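Local coordinates for protein alpha-glucosidase (Bacteroides thetaiotaomicron, PDB 5XFM) that hydrolyses beta-L-arabinopyranosides and alpha-galactosides as a bifunctional, calcium-containing member of glycoside hydrolase family 97, at residues S363-G366 with Y367-I371; I383-K386 with R387-W391; L420-A423 with D424-G427; V461-Q464 with H465-D468. The protein carries 1 engineered substitution. All coordinates share one frame; numbering follows the deposited sequence.

Contact 1: S363-G366 with Y367-I371; sequences SSSG and YWNDI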
loop_
_atom_site.group_PDB
_atom_site.type_symbol
_atom_site.label_atom_id
_atom_site.label_comp_id
_atom_site.label_asym_id
_atom_site.label_seq_id
_atom_site.Cartn_x
_atom_site.Cartn_y
_atom_site.Cartn_z
ATOM N N SER A 363 -19.405 -6.539 -4.594
ATOM C CA SER A 363 -18.970 -5.532 -5.553
ATOM C C SER A 363 -19.391 -4.166 -5.034
ATOM O O SER A 363 -20.514 -3.996 -4.547
ATOM C CB SER A 363 -19.546 -5.772 -6.950
ATOM O OG SER A 363 -18.978 -4.863 -7.892
ATOM N N SER A 364 -18.487 -3.199 -5.116
ATOM C CA SER A 364 -18.846 -1.819 -4.825
ATOM C C SER A 364 -19.774 -1.328 -5.914
ATOM O O SER A 364 -20.519 -0.366 -5.734
ATOM C CB SER A 364 -17.610 -0.930 -4.769
ATOM O OG SER A 364 -17.143 -0.670 -6.077
ATOM N N SER A 365 -19.719 -2.017 -7.047
ATOM C CA SER A 365 -20.257 -1.508 -8.300
ATOM C C SER A 365 -21.772 -1.534 -8.392
ATOM O O SER A 365 -22.435 -2.547 -8.141
ATOM C CB SER A 365 -19.646 -2.263 -9.482
ATOM O OG SER A 365 -20.069 -3.612 -9.513
ATOM N N GLY A 366 -22.291 -0.360 -8.722
ATOM C CA GLY A 366 -23.658 -0.174 -9.123
ATOM C C GLY A 366 -23.730 0.348 -10.543
ATOM O O GLY A 366 -24.350 -0.281 -11.394
ATOM N N TYR A 367 -23.111 1.498 -10.816
ATOM C CA TYR A 367 -23.444 2.206 -12.050
ATOM C C TYR A 367 -22.302 2.643 -12.982
ATOM O O TYR A 367 -22.539 3.433 -13.893
ATOM C CB TYR A 367 -24.280 3.444 -11.697
ATOM C CG TYR A 367 -23.576 4.450 -10.808
ATOM C CD1 TYR A 367 -22.674 5.366 -11.341
ATOM C CD2 TYR A 367 -23.823 4.495 -9.441
ATOM C CE1 TYR A 367 -22.026 6.283 -10.537
ATOM C CE2 TYR A 367 -23.180 5.416 -8.631
ATOM C CZ TYR A 367 -22.281 6.306 -9.188
ATOM O OH TYR A 367 -21.629 7.228 -8.399
ATOM N N TRP A 368 -21.093 2.113 -12.827
ATOM C CA TRP A 368 -19.998 2.640 -13.642
ATOM C C TRP A 368 -19.262 1.603 -14.501
ATOM O O TRP A 368 -18.396 1.969 -15.303
ATOM C CB TRP A 368 -18.980 3.363 -12.749
ATOM C CG TRP A 368 -18.486 2.524 -11.608
ATOM C CD1 TRP A 368 -17.432 1.655 -11.631
ATOM C CD2 TRP A 368 -19.018 2.473 -10.281
ATOM N NE1 TRP A 368 -17.276 1.066 -10.408
ATOM C CE2 TRP A 368 -18.237 1.549 -9.556
ATOM C CE3 TRP A 368 -20.078 3.120 -9.633
ATOM C CZ2 TRP A 368 -18.478 1.259 -8.216
ATOM C CZ3 TRP A 368 -20.322 2.824 -8.311
ATOM C CH2 TRP A 368 -19.523 1.903 -7.612
ATOM N N ASN A 369 -19.601 0.328 -14.345
ATOM C CA ASN A 369 -18.945 -0.723 -15.116
ATOM C C ASN A 369 -19.892 -1.847 -15.540
ATOM O O ASN A 369 -21.105 -1.755 -15.342
ATOM C CB ASN A 369 -17.766 -1.303 -14.321
ATOM C CG ASN A 369 -18.194 -1.937 -12.996
ATOM O OD1 ASN A 369 -19.233 -2.601 -12.903
ATOM N ND2 ASN A 369 -17.374 -1.755 -11.975
ATOM N N ASP A 370 -19.319 -2.932 -16.060
ATOM C CA ASP A 370 -20.100 -4.067 -16.566
ATOM C C ASP A 370 -19.957 -5.336 -15.730
ATOM O O ASP A 370 -20.089 -6.439 -16.248
ATOM C CB ASP A 370 -19.715 -4.392 -18.010
ATOM C CG ASP A 370 -20.117 -3.306 -18.985
ATOM O OD1 ASP A 370 -21.184 -2.681 -18.791
ATOM O OD2 ASP A 370 -19.366 -3.091 -19.956
ATOM N N ILE A 371 -19.673 -5.178 -14.445
ATOM C CA ILE A 371 -19.540 -6.316 -13.546
ATOM C C ILE A 371 -20.888 -7.016 -13.308
ATOM O O ILE A 371 -21.890 -6.362 -13.002
ATOM C CB ILE A 371 -18.931 -5.870 -12.201
ATOM C CG1 ILE A 371 -17.456 -5.513 -12.404
ATOM C CG2 ILE A 371 -19.085 -6.950 -11.143
ATOM C CD1 ILE A 371 -16.600 -6.687 -12.860
HETATM O O HOH W 1 -22.149 -3.815 -11.703
#
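The loop that leaves the C-terminal end of strand 357-363, in the TIM-barrel domain, turns back on itself so that W368 lies against S365 and G366, and an Asx turn at N369 follows. The indole takes the S365-G366 peptide over one face, with W368 CZ2 3.3 Å from S365 CA. S364 OG comes in at the ring edge, in its plane, 3.2 Å from W368 CZ2; its own hydrogen-bond partner is D403 O, while W368 NE1 bonds to F404 O. A large flat residue with one N-H thus suits a place where the chain must be both packed against and pinned. W368 CE3 also sits over the centre of the Y367 ring, whose OH bonds to E411. In the Asx turn I371 N donates to N369 OD1 (3.0 Å, 166°), coming from above the carbonyl plane. With chi1 at 61°, N369 CG stands between its backbone N and carbonyl carbon, which brings ND2 to 3.4 Å from S365 CB. A water lies 3.0 Å from S365 OG and 2.9 Å from I371 O, bridging the two limbs. Beside it, I371 CB rests 3.7 Å from S365 OG.

Contact 2: I383-K386 with R387-W391; sequences IIRK and REMKW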
loop_
_atom_site.group_PDB
_atom_site.type_symbol
_atom_site.label_atom_id
_atom_site.label_comp_id
_atom_site.label_asym_id
_atom_site.label_seq_id
_atom_site.Cartn_x
_atom_site.Cartn_y
_atom_site.Cartn_z
ATOM N N ILE A 383 -28.908 3.420 1.748
ATOM C CA ILE A 383 -30.051 2.705 2.309
ATOM C C ILE A 383 -29.884 1.189 2.200
ATOM O O ILE A 383 -29.963 0.460 3.200
ATOM C CB ILE A 383 -31.357 3.117 1.611
ATOM C CG1 ILE A 383 -31.691 4.574 1.937
ATOM C CG2 ILE A 383 -32.502 2.192 2.022
ATOM C CD1 ILE A 383 -32.729 5.196 1.010
ATOM N N ILE A 384 -29.641 0.728 0.976
ATOM C CA ILE A 384 -29.476 -0.693 0.697
ATOM C C ILE A 384 -28.249 -1.249 1.407
ATOM O O ILE A 384 -28.276 -2.368 1.927
ATOM C CB ILE A 384 -29.368 -0.941 -0.820
ATOM C CG1 ILE A 384 -30.684 -0.568 -1.500
ATOM C CG2 ILE A 384 -29.008 -2.387 -1.125
ATOM C CD1 ILE A 384 -30.608 -0.587 -3.001
ATOM N N ARG A 385 -27.192 -0.443 1.465
ATOM C CA ARG A 385 -25.941 -0.844 2.099
ATOM C C ARG A 385 -26.120 -1.067 3.595
ATOM O O ARG A 385 -25.653 -2.064 4.145
ATOM C CB ARG A 385 -24.847 0.207 1.852
ATOM C CG ARG A 385 -23.502 -0.142 2.482
ATOM C CD ARG A 385 -22.434 0.892 2.146
ATOM N NE ARG A 385 -22.818 2.239 2.560
ATOM C CZ ARG A 385 -22.850 3.283 1.738
ATOM N NH1 ARG A 385 -22.518 3.131 0.463
ATOM N NH2 ARG A 385 -23.214 4.474 2.187
ATOM N N LYS A 386 -26.789 -0.131 4.255
ATOM C CA LYS A 386 -27.029 -0.278 5.681
ATOM C C LYS A 386 -27.990 -1.441 5.964
ATOM O O LYS A 386 -27.807 -2.176 6.933
ATOM C CB LYS A 386 -27.551 1.034 6.273
ATOM C CG LYS A 386 -26.478 2.104 6.364
ATOM C CD LYS A 386 -27.006 3.421 6.906
ATOM C CE LYS A 386 -27.977 4.074 5.951
ATOM N NZ LYS A 386 -28.609 5.286 6.540
ATOM N N ARG A 387 -28.980 -1.637 5.097
ATOM C CA ARG A 387 -29.844 -2.821 5.209
ATOM C C ARG A 387 -29.006 -4.114 5.176
ATOM O O ARG A 387 -29.123 -5.010 6.042
ATOM C CB ARG A 387 -30.879 -2.812 4.083
ATOM C CG ARG A 387 -31.836 -3.996 4.071
ATOM C CD ARG A 387 -32.913 -3.795 3.011
ATOM N NE ARG A 387 -33.706 -2.605 3.304
ATOM C CZ ARG A 387 -33.913 -1.608 2.449
ATOM N NH1 ARG A 387 -33.390 -1.659 1.233
ATOM N NH2 ARG A 387 -34.637 -0.553 2.811
ATOM N N GLU A 388 -28.124 -4.170 4.184
ATOM C CA GLU A 388 -27.227 -5.296 4.002
ATOM C C GLU A 388 -26.378 -5.533 5.235
ATOM O O GLU A 388 -26.320 -6.649 5.742
ATOM C CB GLU A 388 -26.332 -5.065 2.786
ATOM C CG GLU A 388 -25.554 -6.288 2.341
ATOM C CD GLU A 388 -26.425 -7.327 1.664
ATOM O OE1 GLU A 388 -27.529 -6.975 1.194
ATOM O OE2 GLU A 388 -25.998 -8.497 1.599
ATOM N N MET A 389 -25.772 -4.463 5.744
ATOM C CA MET A 389 -24.832 -4.538 6.859
ATOM C C MET A 389 -25.520 -4.897 8.179
ATOM O O MET A 389 -24.915 -5.509 9.062
ATOM C CB MET A 389 -24.076 -3.212 6.992
ATOM C CG MET A 389 -22.949 -3.036 5.972
ATOM S SD MET A 389 -22.136 -1.410 6.012
ATOM C CE MET A 389 -20.978 -1.593 4.652
ATOM N N LYS A 390 -26.775 -4.485 8.316
ATOM C CA LYS A 390 -27.620 -4.939 9.414
ATOM C C LYS A 390 -27.780 -6.454 9.349
ATOM O O LYS A 390 -27.650 -7.148 10.368
ATOM C CB LYS A 390 -28.993 -4.260 9.362
ATOM C CG LYS A 390 -29.909 -4.644 10.509
ATOM C CD LYS A 390 -30.233 -3.436 11.377
ATOM C CE LYS A 390 -31.428 -3.704 12.293
ATOM N NZ LYS A 390 -32.650 -4.134 11.555
ATOM N N TRP A 391 -28.093 -6.959 8.154
ATOM C CA TRP A 391 -28.170 -8.414 7.970
ATOM C C TRP A 391 -26.838 -9.094 8.339
ATOM O O TRP A 391 -26.818 -10.062 9.113
ATOM C CB TRP A 391 -28.568 -8.762 6.532
ATOM C CG TRP A 391 -28.565 -10.235 6.227
ATOM C CD1 TRP A 391 -29.494 -11.156 6.630
ATOM C CD2 TRP A 391 -27.606 -10.955 5.437
ATOM N NE1 TRP A 391 -29.163 -12.404 6.149
ATOM C CE2 TRP A 391 -28.011 -12.307 5.412
ATOM C CE3 TRP A 391 -26.445 -10.590 4.751
ATOM C CZ2 TRP A 391 -27.293 -13.290 4.732
ATOM C CZ3 TRP A 391 -25.728 -11.565 4.075
ATOM C CH2 TRP A 391 -26.156 -12.900 4.071
HETATM O O HOH W 2 -29.607 -4.843 1.319
#
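Over one face of the R387 guanidinium lies the carbonyl oxygen of I383, and I384 CG1 approaches the same group obliquely. I383 and R387 run side by side, with I383 CG2 3.6 Å from R387 NH2. The arginine chain is extended as far as CD and then bends at chi3 (-62°), which lays its flat end back beside I383 and across I384; their branched aliphatic side chains suit the flank of a long arginine on an exposed helix surface. All this lies on helix 382-395, the helical link of a beta-alpha-beta unit between strands 357-363 and 399-403, and R387 N donates to I383 O (3.0 Å). On another flank R385 and M389 lie alongside each other, M389 CE 3.6 Å from R385 CG. The far end of R385 forms a salt bridge with D422 and a hydrogen bond with M379 O. Cut back to an alanine here, the methionine site would probably leave the aliphatic part of R385 without its neighbour and open a gap towards helix 410-425. I384 O accepts from E388 N (2.9 Å) and also from a water, which donates in turn to E388 OE1 at 3.0 Å. E388 is buried, salt-bridged to R378 and hydrogen-bonded to H341, so its carboxylate charge is probably balanced from outside this segment, with the water tying it to the backbone.

Contact 3: L420-A423 with D424-G427; sequences LSDA and DDHG
The carbonyl oxygen of D422 is gripped twice by H426: ND1 donates to D422 O at 2.7 Å (155°), and the backbone N adds a weak bond. The ring nitrogen arrives from above the carbonyl plane, with D422 O at the ring edge, 16° out of the ring plane. A chi1 of -60° sets CG beside the backbone N and turns the imidazole back along the helix to meet this carbonyl. A phenylalanine in its place would probably leave D422 O with the weak backbone bond from this residue and the ring freer to turn. Here helix 410-425 ends in a Schellman motif: L428 N bonds to A423 O, and G427 N to D424 O at 3.1 Å. G427 is the C-prime residue, its positive phi being easy for a residue without a side chain. A423 O also accepts from H426 N at 2.8 Å, while the small A423 methyl packs on V430 and N447. D422 OD1 and D425 OD2, like charges 4.2 Å apart, share a water that donates to both; D422 OD2 is taken by R385 of helix 382-395. D424 OD1 instead bonds to the hydroxyls of Y292 and T288.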
loop_
_atom_site.group_PDB
_atom_site.type_symbol
_atom_site.label_atom_id
_atom_site.label_comp_id
_atom_site.label_asym_id
_atom_site.label_seq_id
_atom_site.Cartn_x
_atom_site.Cartn_y
_atom_site.Cartn_z
ATOM N N LEU A 420 -16.780 2.483 4.506
ATOM C CA LEU A 420 -16.033 2.239 5.743
ATOM C C LEU A 420 -16.792 2.654 7.010
ATOM O O LEU A 420 -16.728 1.970 8.044
ATOM C CB LEU A 420 -14.681 2.962 5.700
ATOM C CG LEU A 420 -13.565 2.182 5.008
ATOM C CD1 LEU A 420 -12.389 3.074 4.632
ATOM C CD2 LEU A 420 -13.113 1.087 5.960
ATOM N N SER A 421 -17.495 3.778 6.927
ATOM C CA SER A 421 -18.180 4.352 8.077
ATOM C C SER A 421 -19.425 3.519 8.464
ATOM O O SER A 421 -19.643 3.207 9.646
ATOM C CB SER A 421 -18.549 5.808 7.777
ATOM O OG SER A 421 -19.052 6.465 8.918
ATOM N N ASP A 422 -20.245 3.168 7.473
ATOM C CA ASP A 422 -21.400 2.293 7.728
ATOM C C ASP A 422 -20.928 0.923 8.253
ATOM O O ASP A 422 -21.521 0.332 9.178
ATOM C CB ASP A 422 -22.242 2.127 6.460
ATOM C CG ASP A 422 -23.020 3.392 6.097
ATOM O OD1 ASP A 422 -23.232 4.253 6.982
ATOM O OD2 ASP A 422 -23.424 3.521 4.924
ATOM N N ALA A 423 -19.848 0.431 7.653
ATOM C CA ALA A 423 -19.238 -0.816 8.084
ATOM C C ALA A 423 -18.888 -0.764 9.556
ATOM O O ALA A 423 -19.266 -1.658 10.316
ATOM C CB ALA A 423 -17.995 -1.123 7.263
ATOM N N ASP A 424 -18.169 0.279 9.964
ATOM C CA ASP A 424 -17.825 0.400 11.370
ATOM C C ASP A 424 -19.056 0.478 12.242
ATOM O O ASP A 424 -19.059 -0.055 13.350
ATOM C CB ASP A 424 -16.966 1.619 11.661
ATOM C CG ASP A 424 -16.580 1.689 13.128
ATOM O OD1 ASP A 424 -15.797 0.813 13.560
ATOM O OD2 ASP A 424 -17.103 2.565 13.858
ATOM N N ASP A 425 -20.093 1.161 11.765
ATOM C CA ASP A 425 -21.343 1.206 12.525
ATOM C C ASP A 425 -21.921 -0.201 12.723
ATOM O O ASP A 425 -22.651 -0.451 13.679
ATOM C CB ASP A 425 -22.371 2.102 11.837
ATOM C CG ASP A 425 -22.033 3.580 11.964
ATOM O OD1 ASP A 425 -21.314 3.945 12.914
ATOM O OD2 ASP A 425 -22.495 4.376 11.118
ATOM N N HIS A 426 -21.592 -1.125 11.821
ATOM C CA HIS A 426 -22.088 -2.492 11.979
ATOM C C HIS A 426 -21.002 -3.500 12.337
ATOM O O HIS A 426 -21.150 -4.691 12.078
ATOM C CB HIS A 426 -22.801 -2.924 10.706
ATOM C CG HIS A 426 -23.968 -2.054 10.367
ATOM N ND1 HIS A 426 -23.847 -0.913 9.602
ATOM C CD2 HIS A 426 -25.274 -2.141 10.710
ATOM C CE1 HIS A 426 -25.031 -0.343 9.477
ATOM N NE2 HIS A 426 -25.914 -1.069 10.139
ATOM N N GLY A 427 -19.925 -3.011 12.946
ATOM C CA GLY A 427 -18.841 -3.850 13.427
ATOM C C GLY A 427 -18.151 -4.680 12.364
ATOM O O GLY A 427 -17.698 -5.796 12.632
HETATM O O HOH W 3 -24.188 3.150 9.418
#

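Contact 4: V461-Q464 with H465-D468; sequences VFNQ and HFCD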
loop_
_atom_site.group_PDB
_atom_site.type_symbol
_atom_site.label_atom_id
_atom_site.label_comp_id
_atom_site.label_asym_id
_atom_site.label_seq_id
_atom_site.Cartn_x
_atom_site.Cartn_y
_atom_site.Cartn_z
ATOM N N VAL A 461 -2.169 -17.104 -11.058
ATOM C CA VAL A 461 -3.097 -18.154 -11.465
ATOM C C VAL A 461 -3.499 -17.925 -12.912
ATOM O O VAL A 461 -3.654 -18.875 -13.685
ATOM C CB VAL A 461 -4.355 -18.217 -10.568
ATOM C CG1 VAL A 461 -5.214 -19.419 -10.945
ATOM C CG2 VAL A 461 -3.960 -18.294 -9.109
ATOM N N PHE A 462 -3.657 -16.656 -13.287
ATOM C CA PHE A 462 -4.169 -16.341 -14.615
ATOM C C PHE A 462 -3.134 -16.558 -15.716
ATOM O O PHE A 462 -3.471 -17.017 -16.803
ATOM C CB PHE A 462 -4.657 -14.893 -14.674
ATOM C CG PHE A 462 -5.785 -14.587 -13.733
ATOM C CD1 PHE A 462 -6.665 -15.578 -13.336
ATOM C CD2 PHE A 462 -5.976 -13.295 -13.262
ATOM C CE1 PHE A 462 -7.706 -15.292 -12.470
ATOM C CE2 PHE A 462 -7.015 -13.006 -12.399
ATOM C CZ PHE A 462 -7.880 -14.005 -12.001
ATOM N N ASN A 463 -1.878 -16.240 -15.427
ATOM C CA ASN A 463 -0.876 -16.110 -16.480
ATOM C C ASN A 463 0.516 -16.512 -16.004
ATOM O O ASN A 463 0.995 -16.035 -14.976
ATOM C CB ASN A 463 -0.878 -14.661 -17.000
ATOM C CG ASN A 463 0.035 -14.441 -18.213
ATOM O OD1 ASN A 463 0.987 -15.184 -18.456
ATOM N ND2 ASN A 463 -0.258 -13.393 -18.973
ATOM N N GLN A 464 1.155 -17.384 -16.779
ATOM C CA GLN A 464 2.492 -17.896 -16.484
ATOM C C GLN A 464 3.524 -16.780 -16.370
ATOM O O GLN A 464 4.511 -16.907 -15.641
ATOM C CB GLN A 464 2.931 -18.877 -17.578
ATOM C CG GLN A 464 4.273 -19.542 -17.311
ATOM C CD GLN A 464 4.251 -20.384 -16.054
ATOM O OE1 GLN A 464 3.275 -21.089 -15.780
ATOM N NE2 GLN A 464 5.321 -20.309 -15.273
ATOM N N HIS A 465 3.299 -15.703 -17.117
ATOM C CA HIS A 465 4.170 -14.535 -17.082
ATOM C C HIS A 465 4.370 -14.059 -15.651
ATOM O O HIS A 465 5.497 -13.847 -15.216
ATOM C CB HIS A 465 3.593 -13.399 -17.944
ATOM C CG HIS A 465 4.315 -12.092 -17.796
ATOM N ND1 HIS A 465 5.567 -11.865 -18.327
ATOM C CD2 HIS A 465 3.958 -10.943 -17.175
ATOM C CE1 HIS A 465 5.949 -10.634 -18.043
ATOM N NE2 HIS A 465 4.991 -10.052 -17.345
ATOM N N PHE A 466 3.271 -13.937 -14.909
ATOM C CA PHE A 466 3.342 -13.413 -13.551
ATOM C C PHE A 466 3.918 -14.429 -12.558
ATOM O O PHE A 466 4.374 -14.053 -11.479
ATOM C CB PHE A 466 1.960 -12.927 -13.102
ATOM C CG PHE A 466 1.484 -11.727 -13.863
ATOM C CD1 PHE A 466 2.136 -10.505 -13.733
ATOM C CD2 PHE A 466 0.392 -11.813 -14.710
ATOM C CE1 PHE A 466 1.707 -9.395 -14.441
ATOM C CE2 PHE A 466 -0.044 -10.710 -15.421
ATOM C CZ PHE A 466 0.613 -9.498 -15.285
ATOM N N CYS A 467 3.900 -15.707 -12.919
ATOM C CA CYS A 467 4.672 -16.705 -12.182
ATOM C C CYS A 467 6.165 -16.490 -12.404
ATOM O O CYS A 467 6.964 -16.633 -11.479
ATOM C CB CYS A 467 4.294 -18.133 -12.593
ATOM S SG CYS A 467 2.743 -18.745 -11.918
ATOM N N ASP A 468 6.532 -16.179 -13.646
ATOM C CA ASP A 468 7.932 -15.982 -14.003
ATOM C C ASP A 468 8.470 -14.700 -13.374
ATOM O O ASP A 468 9.665 -14.587 -13.101
ATOM C CB ASP A 468 8.116 -15.944 -15.529
ATOM C CG ASP A 468 7.767 -17.272 -16.207
ATOM O OD1 ASP A 468 7.685 -18.312 -15.519
ATOM O OD2 ASP A 468 7.595 -17.279 -17.443
#
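N463 caps the start of the short helix 464-468, taking the N-H of H465 on its side chain. Its OD1 accepts from H465 N at 2.7 Å (160°), the donor lying above the plane of the amide carbonyl. Its CG is anti to the backbone N (chi1 -174°), which swings the amide forward over the first turn, and asparagine is short enough to reach there. N463 O takes a weak bond from F466 N, and D468 N donates to Q464 O at 2.9 Å. Side-chain hydrogen bonding then spans the turn: Q464 NE2 donates to D468 OD1 at 3.1 Å (164°). The acceptor lies in the amide plane, yet the carboxylate is met from above its own plane, as the two side chains cross at about a right angle. Both ends are held further, Q464 OE1 by T507 N and D468 OD1 by a salt bridge to R509. Van der Waals packing fills in around these bonds. F466 CD2 lies 3.9 Å from N463 CB, while C467 CB touches Q464 NE2 at 3.6 Å. H465 CD2 stands over the centre of the F466 ring, and H465 NE2 bonds to E176. The helix follows helix 458-462, whose first residue, E458, binds calcium, after the single residue N463; F466 leans on N459 and C467 on M460 of that helix, and Q464 and C467 pack against strand 506-507.

How the contacts relate
The four contacts follow one another in series along the chain, each a local contact; none nests in or crosses another, and all lie within the TIM-barrel part of the protein. Contact 1 folds the loop after strand 357-363 back on itself. Contact 2 lies along the next helix, 382-395, and contact 3 ends helix 410-425 ahead of strand 429-432. These two helices are neighbours: contacts 2 and 3 have centres about 10 Å apart and touch, with M389 SD 3.5 Å from D422 C. Contact 4 begins helix 464-468 beyond strand 448-451 of the parallel sheet, with its centre about 27 Å from that of contact 1.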